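Local coordinates for 3-carboxy-cis,cis-muconate cycloisomerase (Acinetobacter calcoaceticus, PDB 1Q5N), which belongs to the mainly helical lyase family that includes adenylosuccinate lyase and assembles from four protein chains, at residues A176-R179 and D180-I184. Numbering follows the deposited sequence.
Sequences AFKR and DLDRI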
ATOM      1  N   ALA A 176      21.427 -13.111  -5.917  1.00 29.09           N
ATOM      2  CA  ALA A 176      20.138 -12.728  -5.357  1.00 29.22           C
ATOM      3  C   ALA A 176      19.177 -13.929  -5.570  1.00 29.95           C
ATOM      4  O   ALA A 176      18.381 -14.284  -4.687  1.00 28.99           O
ATOM      5  CB  ALA A 176      19.601 -11.473  -6.047  1.00 26.84           C
ATOM      6  N   PHE A 177      19.246 -14.559  -6.735  1.00 29.47           N
ATOM      7  CA  PHE A 177      18.387 -15.710  -6.957  1.00 31.75           C
ATOM      8  C   PHE A 177      18.737 -16.860  -5.972  1.00 34.04           C
ATOM      9  O   PHE A 177      17.838 -17.560  -5.473  1.00 34.24           O
ATOM     10  CB  PHE A 177      18.501 -16.209  -8.389  1.00 30.31           C
ATOM     11  CG  PHE A 177      17.790 -15.361  -9.368  1.00 30.72           C
ATOM     12  CD1 PHE A 177      16.436 -15.025  -9.163  1.00 30.89           C
ATOM     13  CD2 PHE A 177      18.408 -14.964 -10.538  1.00 30.29           C
ATOM     14  CE1 PHE A 177      15.682 -14.320 -10.135  1.00 29.35           C
ATOM     15  CE2 PHE A 177      17.664 -14.247 -11.538  1.00 31.47           C
ATOM     16  CZ  PHE A 177      16.290 -13.932 -11.325  1.00 28.77           C
ATOM     17  N   LYS A 178      20.025 -17.032  -5.677  1.00 33.42           N
ATOM     18  CA  LYS A 178      20.405 -18.079  -4.760  1.00 34.71           C
ATOM     19  C   LYS A 178      19.819 -17.794  -3.376  1.00 32.45           C
ATOM     20  O   LYS A 178      19.331 -18.702  -2.729  1.00 32.26           O
ATOM     21  CB  LYS A 178      21.942 -18.245  -4.762  1.00 36.38           C
ATOM     22  CG  LYS A 178      22.636 -18.094  -3.467  1.00 41.27           C
ATOM     23  CD  LYS A 178      22.743 -19.363  -2.662  1.00 41.03           C
ATOM     24  CE  LYS A 178      23.374 -18.964  -1.318  1.00 42.25           C
ATOM     25  NZ  LYS A 178      23.374 -20.088  -0.309  1.00 42.78           N
ATOM     26  N   ARG A 179      19.827 -16.544  -2.920  1.00 32.31           N
ATOM     27  CA  ARG A 179      19.223 -16.259  -1.606  1.00 31.29           C
ATOM     28  C   ARG A 179      17.683 -16.540  -1.637  1.00 31.26           C
ATOM     29  O   ARG A 179      17.080 -16.910  -0.618  1.00 32.11           O
ATOM     30  CB  ARG A 179      19.524 -14.817  -1.170  1.00 29.68           C
ATOM     31  CG  ARG A 179      20.952 -14.586  -0.820  1.00 28.73           C
ATOM     32  CD  ARG A 179      21.134 -13.202  -0.198  1.00 30.08           C
ATOM     33  NE  ARG A 179      20.866 -12.085  -1.135  1.00 31.46           N
ATOM     34  CZ  ARG A 179      21.692 -11.685  -2.112  1.00 31.39           C
ATOM     35  NH1 ARG A 179      22.848 -12.300  -2.318  1.00 31.73           N
ATOM     36  NH2 ARG A 179      21.395 -10.634  -2.858  1.00 31.40           N
ATOM     37  N   ASP A 180      17.060 -16.392  -2.804  1.00 30.25           N
ATOM     38  CA  ASP A 180      15.655 -16.699  -2.930  1.00 32.58           C
ATOM     39  C   ASP A 180      15.420 -18.213  -2.805  1.00 34.35           C
ATOM     40  O   ASP A 180      14.426 -18.651  -2.209  1.00 34.41           O
ATOM     41  CB  ASP A 180      15.107 -16.237  -4.272  1.00 32.24           C
ATOM     42  CG  ASP A 180      15.016 -14.726  -4.371  1.00 33.06           C
ATOM     43  OD1 ASP A 180      14.844 -14.062  -3.316  1.00 30.46           O
ATOM     44  OD2 ASP A 180      15.100 -14.204  -5.509  1.00 31.41           O
ATOM     45  N   LEU A 181      16.305 -18.993  -3.413  1.00 33.65           N
ATOM     46  CA  LEU A 181      16.226 -20.442  -3.325  1.00 34.78           C
ATOM     47  C   LEU A 181      16.358 -20.848  -1.827  1.00 33.75           C
ATOM     48  O   LEU A 181      15.647 -21.714  -1.353  1.00 35.40           O
ATOM     49  CB  LEU A 181      17.348 -21.067  -4.147  1.00 33.01           C
ATOM     50  CG  LEU A 181      17.047 -21.737  -5.480  1.00 36.23           C
ATOM     51  CD1 LEU A 181      15.655 -21.543  -6.009  1.00 33.92           C
ATOM     52  CD2 LEU A 181      18.077 -21.223  -6.436  1.00 37.37           C
ATOM     53  N   ASP A 182      17.229 -20.186  -1.084  1.00 31.92           N
ATOM     54  CA  ASP A 182      17.374 -20.509   0.309  1.00 32.64           C
ATOM     55  C   ASP A 182      16.097 -20.160   1.098  1.00 33.93           C
ATOM     56  O   ASP A 182      15.662 -20.916   1.993  1.00 34.13           O
ATOM     57  CB  ASP A 182      18.550 -19.755   0.929  1.00 33.79           C
ATOM     58  CG  ASP A 182      19.938 -20.228   0.408  1.00 37.30           C
ATOM     59  OD1 ASP A 182      20.053 -21.315  -0.214  1.00 38.66           O
ATOM     60  OD2 ASP A 182      20.929 -19.487   0.652  1.00 38.49           O
ATOM     61  N   ARG A 183      15.521 -18.999   0.795  1.00 31.69           N
ATOM     62  CA  ARG A 183      14.315 -18.570   1.489  1.00 31.65           C
ATOM     63  C   ARG A 183      13.162 -19.537   1.248  1.00 30.58           C
ATOM     64  O   ARG A 183      12.450 -19.894   2.182  1.00 29.25           O
ATOM     65  CB  ARG A 183      13.894 -17.189   1.021  1.00 29.30           C
ATOM     66  CG  ARG A 183      14.754 -16.094   1.572  1.00 29.36           C
ATOM     67  CD  ARG A 183      14.323 -14.734   0.983  1.00 28.89           C
ATOM     68  NE  ARG A 183      15.284 -13.726   1.403  1.00 31.70           N
ATOM     69  CZ  ARG A 183      16.091 -13.074   0.564  1.00 31.05           C
ATOM     70  NH1 ARG A 183      16.043 -13.315  -0.752  1.00 27.61           N
ATOM     71  NH2 ARG A 183      16.966 -12.200   1.057  1.00 30.04           N
ATOM     72  N   ILE A 184      13.006 -19.957  -0.001  1.00 31.31           N
ATOM     73  CA  ILE A 184      11.945 -20.892  -0.349  1.00 35.04           C
ATOM     74  C   ILE A 184      12.125 -22.221   0.441  1.00 37.91           C
ATOM     75  O   ILE A 184      11.179 -22.706   1.053  1.00 39.41           O
ATOM     76  CB  ILE A 184      11.930 -21.185  -1.866  1.00 33.54           C
ATOM     77  CG1 ILE A 184      11.375 -19.970  -2.606  1.00 33.77           C
ATOM     78  CG2 ILE A 184      11.134 -22.467  -2.148  1.00 32.67           C
ATOM     79  CD1 ILE A 184      11.289 -20.109  -4.091  1.00 33.37           C
TER
HETATM   80  O   HOH W   1      17.197 -12.188  -3.271  1.00 36.97           O
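K178 reaches along the surface of helix 166-191, part of the long helical bundle of this lyase-family enzyme, to form an i to i+4 salt bridge with D182. K178 NZ donates to the syn lone pair of D182 OD2 at 2.7 Å; a bend at chi2 (88°) turns the lysine chain along the helix toward that oxygen. Beneath it run ordinary alpha-helical bonds: the amides of D180, L181, D182 and R183 satisfy the carbonyls of A176, F177, K178 and R179. A176 O has a second partner, since water 1 donates to it at 2.8 Å and accepts from R183 NH1 at 3.0 Å. The water and D180 OD1 both lie at the edge of the R183 guanidinium, in its plane; the R183 NH1 to D180 OD1 salt bridge (2.9 Å) is bent, 122° at the hydrogen, and so weak as a hydrogen bond. D180 OD2 takes a weak bond from N250 of helix 235-261. R179 NE and R183 NH2, 4.5 Å apart, converge on one carboxylate oxygen, D235 OD2 of the second subunit; R183 NH2 also forms a salt bridge with E239 of that subunit. A176 CA sits 3.5 Å above one face of the R179 guanidinium, toward its rim.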